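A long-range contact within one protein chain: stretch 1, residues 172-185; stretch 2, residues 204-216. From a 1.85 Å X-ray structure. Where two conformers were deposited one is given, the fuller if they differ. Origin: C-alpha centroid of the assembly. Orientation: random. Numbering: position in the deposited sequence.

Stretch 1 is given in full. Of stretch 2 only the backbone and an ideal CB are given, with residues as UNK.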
# COMPACT_ATOMS: atom_id res chain seq x y z
N THR B 172 -26.28 25.06 -15.00
CA THR B 172 -27.23 25.18 -13.88
C THR B 172 -26.57 24.96 -12.51
O THR B 172 -27.26 24.98 -11.50
CB THR B 172 -28.33 24.13 -14.02
OG1 THR B 172 -27.69 22.85 -14.17
CG2 THR B 172 -29.24 24.43 -15.20
N VAL B 173 -25.25 24.76 -12.49
CA VAL B 173 -24.50 24.37 -11.27
C VAL B 173 -25.27 23.31 -10.48
O VAL B 173 -25.51 23.43 -9.28
CB VAL B 173 -24.18 25.58 -10.39
CG1 VAL B 173 -23.29 26.53 -11.15
CG2 VAL B 173 -25.47 26.28 -9.93
N SER B 174 -25.72 22.28 -11.19
CA SER B 174 -26.61 21.32 -10.57
C SER B 174 -26.45 20.02 -11.32
O SER B 174 -25.79 19.98 -12.38
CB SER B 174 -28.07 21.79 -10.59
OG SER B 174 -28.70 21.63 -11.88
N LEU B 175 -27.09 18.98 -10.80
CA LEU B 175 -27.07 17.68 -11.45
C LEU B 175 -27.94 17.67 -12.70
O LEU B 175 -29.10 18.00 -12.65
CB LEU B 175 -27.57 16.58 -10.50
CG LEU B 175 -26.51 15.66 -9.97
CD1 LEU B 175 -25.45 16.52 -9.31
CD2 LEU B 175 -27.11 14.62 -9.00
N ASN B 176 -27.38 17.26 -13.81
CA ASN B 176 -28.17 16.88 -14.97
C ASN B 176 -28.74 15.49 -14.73
O ASN B 176 -28.21 14.47 -15.23
CB ASN B 176 -27.30 16.87 -16.23
CG ASN B 176 -28.08 16.48 -17.49
OD1 ASN B 176 -29.28 16.20 -17.47
ND2 ASN B 176 -27.38 16.49 -18.61
N PHE B 177 -29.82 15.43 -13.97
CA PHE B 177 -30.32 14.15 -13.52
C PHE B 177 -30.97 13.37 -14.65
O PHE B 177 -30.85 12.13 -14.71
CB PHE B 177 -31.28 14.28 -12.36
CG PHE B 177 -31.60 12.97 -11.71
CD1 PHE B 177 -30.57 12.17 -11.18
CD2 PHE B 177 -32.90 12.52 -11.65
CE1 PHE B 177 -30.88 10.95 -10.59
CE2 PHE B 177 -33.20 11.30 -11.05
CZ PHE B 177 -32.20 10.53 -10.52
N GLU B 178 -31.62 14.08 -15.58
CA GLU B 178 -32.22 13.39 -16.73
C GLU B 178 -31.15 12.72 -17.61
O GLU B 178 -31.33 11.61 -18.07
CB GLU B 178 -33.14 14.34 -17.55
CG GLU B 178 -34.38 14.80 -16.75
CD GLU B 178 -35.26 13.66 -16.23
OE1 GLU B 178 -35.60 12.74 -17.00
OE2 GLU B 178 -35.61 13.64 -15.03
N GLY B 179 -30.01 13.37 -17.77
CA GLY B 179 -28.92 12.85 -18.55
C GLY B 179 -28.29 11.65 -17.86
O GLY B 179 -27.94 10.66 -18.51
N MET B 180 -28.19 11.74 -16.54
CA MET B 180 -27.64 10.65 -15.74
C MET B 180 -28.48 9.40 -15.90
O MET B 180 -27.95 8.33 -16.18
CB MET B 180 -27.54 11.03 -14.27
CG MET B 180 -26.90 9.94 -13.42
SD MET B 180 -26.64 10.51 -11.73
CE MET B 180 -25.73 9.15 -10.98
N LYS B 181 -29.79 9.56 -15.73
CA LYS B 181 -30.69 8.42 -15.90
C LYS B 181 -30.59 7.85 -17.32
O LYS B 181 -30.57 6.63 -17.49
CB LYS B 181 -32.12 8.82 -15.59
CG LYS B 181 -32.34 9.09 -14.10
CD LYS B 181 -33.81 9.32 -13.71
CE LYS B 181 -34.38 10.62 -14.25
NZ LYS B 181 -35.85 10.73 -13.97
N LYS B 182 -30.55 8.74 -18.31
CA LYS B 182 -30.43 8.33 -19.70
C LYS B 182 -29.18 7.46 -19.88
O LYS B 182 -29.24 6.43 -20.49
CB LYS B 182 -30.37 9.56 -20.58
CG LYS B 182 -30.27 9.30 -22.08
CD LYS B 182 -30.71 10.56 -22.84
CE LYS B 182 -29.94 10.76 -24.13
NZ LYS B 182 -30.20 9.63 -25.07
N ASP B 183 -28.04 7.91 -19.36
CA ASP B 183 -26.81 7.15 -19.54
C ASP B 183 -26.79 5.79 -18.78
O ASP B 183 -26.24 4.78 -19.27
CB ASP B 183 -25.60 8.02 -19.15
CG ASP B 183 -25.31 9.13 -20.17
OD1 ASP B 183 -25.95 9.18 -21.28
OD2 ASP B 183 -24.50 10.02 -19.82
N ILE B 184 -27.38 5.76 -17.58
CA ILE B 184 -27.53 4.51 -16.81
C ILE B 184 -28.34 3.53 -17.64
O ILE B 184 -28.02 2.38 -17.71
CB ILE B 184 -28.21 4.78 -15.43
CG1 ILE B 184 -27.29 5.61 -14.53
CG2 ILE B 184 -28.57 3.47 -14.66
CD1 ILE B 184 -28.02 6.26 -13.34
N LEU B 185 -29.41 4.02 -18.25
CA LEU B 185 -30.31 3.16 -19.02
C LEU B 185 -29.67 2.73 -20.37
O LEU B 185 -29.91 1.62 -20.86
CB LEU B 185 -31.67 3.87 -19.21
CG LEU B 185 -32.66 3.84 -18.01
CD1 LEU B 185 -33.88 4.72 -18.28
CD2 LEU B 185 -33.05 2.40 -17.77
N UNK B 204 -18.99 19.01 -5.56
CA UNK B 204 -19.75 19.20 -4.33
C UNK B 204 -21.25 19.09 -4.49
O UNK B 204 -22.02 19.54 -3.63
CB UNK B 204 -19.42 20.57 -3.74
N UNK B 205 -21.68 18.58 -5.65
CA UNK B 205 -23.10 18.39 -5.90
C UNK B 205 -23.44 16.92 -5.80
O UNK B 205 -22.86 16.12 -6.51
CB UNK B 205 -23.50 18.94 -7.27
N UNK B 206 -24.35 16.59 -4.90
CA UNK B 206 -24.78 15.23 -4.68
C UNK B 206 -26.22 15.08 -5.16
O UNK B 206 -26.97 16.06 -5.22
CB UNK B 206 -24.65 14.85 -3.20
N UNK B 207 -26.60 13.84 -5.47
CA UNK B 207 -28.04 13.57 -5.64
C UNK B 207 -28.78 13.81 -4.34
O UNK B 207 -28.23 13.54 -3.29
CB UNK B 207 -28.27 12.14 -6.12
N UNK B 208 -30.02 14.29 -4.43
CA UNK B 208 -30.92 14.30 -3.28
C UNK B 208 -31.23 12.87 -2.87
O UNK B 208 -31.03 11.91 -3.62
CB UNK B 208 -32.21 15.06 -3.60
N UNK B 209 -31.80 12.72 -1.69
CA UNK B 209 -32.25 11.37 -1.28
C UNK B 209 -33.25 10.78 -2.31
O UNK B 209 -33.22 9.59 -2.61
CB UNK B 209 -32.90 11.43 0.10
N UNK B 210 -34.13 11.62 -2.87
CA UNK B 210 -35.10 11.19 -3.85
C UNK B 210 -34.39 10.72 -5.13
O UNK B 210 -34.72 9.66 -5.66
CB UNK B 210 -36.08 12.32 -4.16
N UNK B 211 -33.42 11.48 -5.61
CA UNK B 211 -32.59 11.03 -6.78
C UNK B 211 -31.88 9.72 -6.51
O UNK B 211 -31.85 8.83 -7.37
CB UNK B 211 -31.55 12.09 -7.14
N UNK B 212 -31.33 9.56 -5.31
CA UNK B 212 -30.69 8.29 -4.97
C UNK B 212 -31.62 7.12 -5.07
O UNK B 212 -31.20 6.06 -5.51
CB UNK B 212 -30.11 8.35 -3.55
N UNK B 213 -32.87 7.27 -4.59
CA UNK B 213 -33.82 6.17 -4.70
C UNK B 213 -34.07 5.81 -6.17
O UNK B 213 -34.14 4.60 -6.54
CB UNK B 213 -35.14 6.54 -4.01
N UNK B 214 -34.19 6.82 -7.04
CA UNK B 214 -34.39 6.55 -8.48
C UNK B 214 -33.16 5.88 -9.09
O UNK B 214 -33.30 4.97 -9.88
CB UNK B 214 -34.70 7.85 -9.23
N UNK B 215 -31.97 6.29 -8.65
CA UNK B 215 -30.74 5.68 -9.18
C UNK B 215 -30.66 4.22 -8.76
O UNK B 215 -30.28 3.35 -9.55
CB UNK B 215 -29.50 6.44 -8.70
N UNK B 216 -31.04 3.92 -7.51
CA UNK B 216 -31.08 2.51 -7.06
C UNK B 216 -32.02 1.68 -7.94
O UNK B 216 -31.66 0.58 -8.33
CB UNK B 216 -31.53 2.43 -5.60

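Position 204 has phi/psi of 66/13, and positive phi by itself favours glycine; nothing of stretch 1 lies within reach of a CB. The residue is Gly204.

At 205 the CB points toward stretch 1, its ideal position 3.7 Å from Leu175 CD1, with the backbone of Ser174 beyond. A compact apolar side chain suits, and beta-branching fits the extended backbone. Val205 lies against Leu175; the model sets their methyls too close for the exact spacing to carry weight.

Position 206 points away, so stretch 1 asks nothing of it. Asp206 finds its partners elsewhere in the structure.

At 207 phi is -62 and psi 146, which proline accepts. The CB points sideways, 4.0 Å from Leu175 CD2, so a small or medium apolar group would do. Pro207 packs its ring on that leucine, Pro207 CG to Leu175 CD2 being 4.0 Å.

Position 208 stands right before a helix, where Ser, Thr, Asp or Asn can accept from a free backbone NH. Ser208 does so: its OG receives the bond from N of residue 211 at 3.0 Å. Positions 209 and 210 meet no side chain of stretch 1 and leave the choice wide; they hold Gln209 and Glu210.

Position 211 points toward stretch 1, its CB 3.7 Å from Phe177 CE1. A flexible chain with methylenes to lay on the ring would serve, as would Leu or Met. Gln211 places CG over the face of Phe177, 3.7 Å from the ring centroid and nearly on its normal. Its polar end is also used: OE1 accepts from Ser208 N at 2.9 Å, and NE2 donates to a water that in turn donates to Leu175 O.

Positions 212 and 213 point away from stretch 1 and are unconstrained by it; they are Trp212 and Asn213.

At 214 the CB points toward stretch 1, 3.9 Å from Phe177 CZ and 4.8 Å from Lys181 CD. The nearby ammonium calls for an acid, Glu or perhaps Asp. In Glu214, OE1 forms a salt bridge with Lys181 NZ at 3.1 Å, while Glu178 holds the same ammonium from within stretch 1.

Position 215 starts sideways, but Phe177, Met180 and Ile184 offer an apolar setting for Ile, Leu, Val or Met. Ile215 reaches in: its CG1 lies 3.7 Å from Phe177 CE1, at the ring edge, and its CD1 3.8 Å from Met180 CE.

Position 216 is out of reach; Ala216 continues the helix.

Stretch 2 (204-216) GVDPSQEQWNEIA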
# COMPACT_ATOMS: atom_id res chain seq x y z
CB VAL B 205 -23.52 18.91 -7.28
CG1 VAL B 205 -25.01 18.67 -7.47
CG2 VAL B 205 -23.24 20.42 -7.34
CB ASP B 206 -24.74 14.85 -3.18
CG ASP B 206 -23.34 14.76 -2.63
OD1 ASP B 206 -22.41 14.73 -3.45
OD2 ASP B 206 -23.18 14.72 -1.38
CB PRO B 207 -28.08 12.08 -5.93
CG PRO B 207 -26.71 11.70 -6.37
CD PRO B 207 -25.78 12.64 -5.68
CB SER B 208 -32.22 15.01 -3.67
OG SER B 208 -32.93 14.26 -4.63
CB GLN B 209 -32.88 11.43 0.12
CG GLN B 209 -31.84 11.71 1.23
CD GLN B 209 -32.39 11.50 2.65
OE1 GLN B 209 -33.57 11.25 2.86
NE2 GLN B 209 -31.52 11.64 3.63
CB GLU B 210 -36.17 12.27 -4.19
CG GLU B 210 -37.07 12.67 -3.00
CD GLU B 210 -36.45 13.70 -2.03
OE1 GLU B 210 -35.29 14.16 -2.23
OE2 GLU B 210 -37.16 14.08 -1.05
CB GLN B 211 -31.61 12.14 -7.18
CG GLN B 211 -32.38 13.31 -7.80
CD GLN B 211 -31.57 14.58 -7.96
OE1 GLN B 211 -30.61 14.84 -7.24
NE2 GLN B 211 -31.98 15.39 -8.91
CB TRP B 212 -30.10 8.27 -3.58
CG TRP B 212 -28.75 8.93 -3.46
CD1 TRP B 212 -28.41 9.96 -2.61
CD2 TRP B 212 -27.53 8.59 -4.16
NE1 TRP B 212 -27.08 10.28 -2.75
CE2 TRP B 212 -26.51 9.50 -3.69
CE3 TRP B 212 -27.19 7.65 -5.11
CZ2 TRP B 212 -25.21 9.44 -4.14
CZ3 TRP B 212 -25.89 7.62 -5.58
CH2 TRP B 212 -24.92 8.46 -5.08
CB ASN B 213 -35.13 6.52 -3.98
CG ASN B 213 -36.03 5.30 -3.73
OD1 ASN B 213 -35.59 4.27 -3.21
ND2 ASN B 213 -37.31 5.43 -4.04
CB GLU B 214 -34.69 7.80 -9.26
CG GLU B 214 -36.06 8.38 -9.00
CD GLU B 214 -36.44 9.45 -10.03
OE1 GLU B 214 -36.31 9.21 -11.26
OE2 GLU B 214 -36.83 10.56 -9.62
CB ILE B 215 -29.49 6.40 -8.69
CG1 ILE B 215 -29.43 7.82 -9.24
CG2 ILE B 215 -28.22 5.65 -9.16
CD1 ILE B 215 -28.51 8.72 -8.44
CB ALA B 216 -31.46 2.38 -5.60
O HOH W 1 -30.78 17.92 -10.32
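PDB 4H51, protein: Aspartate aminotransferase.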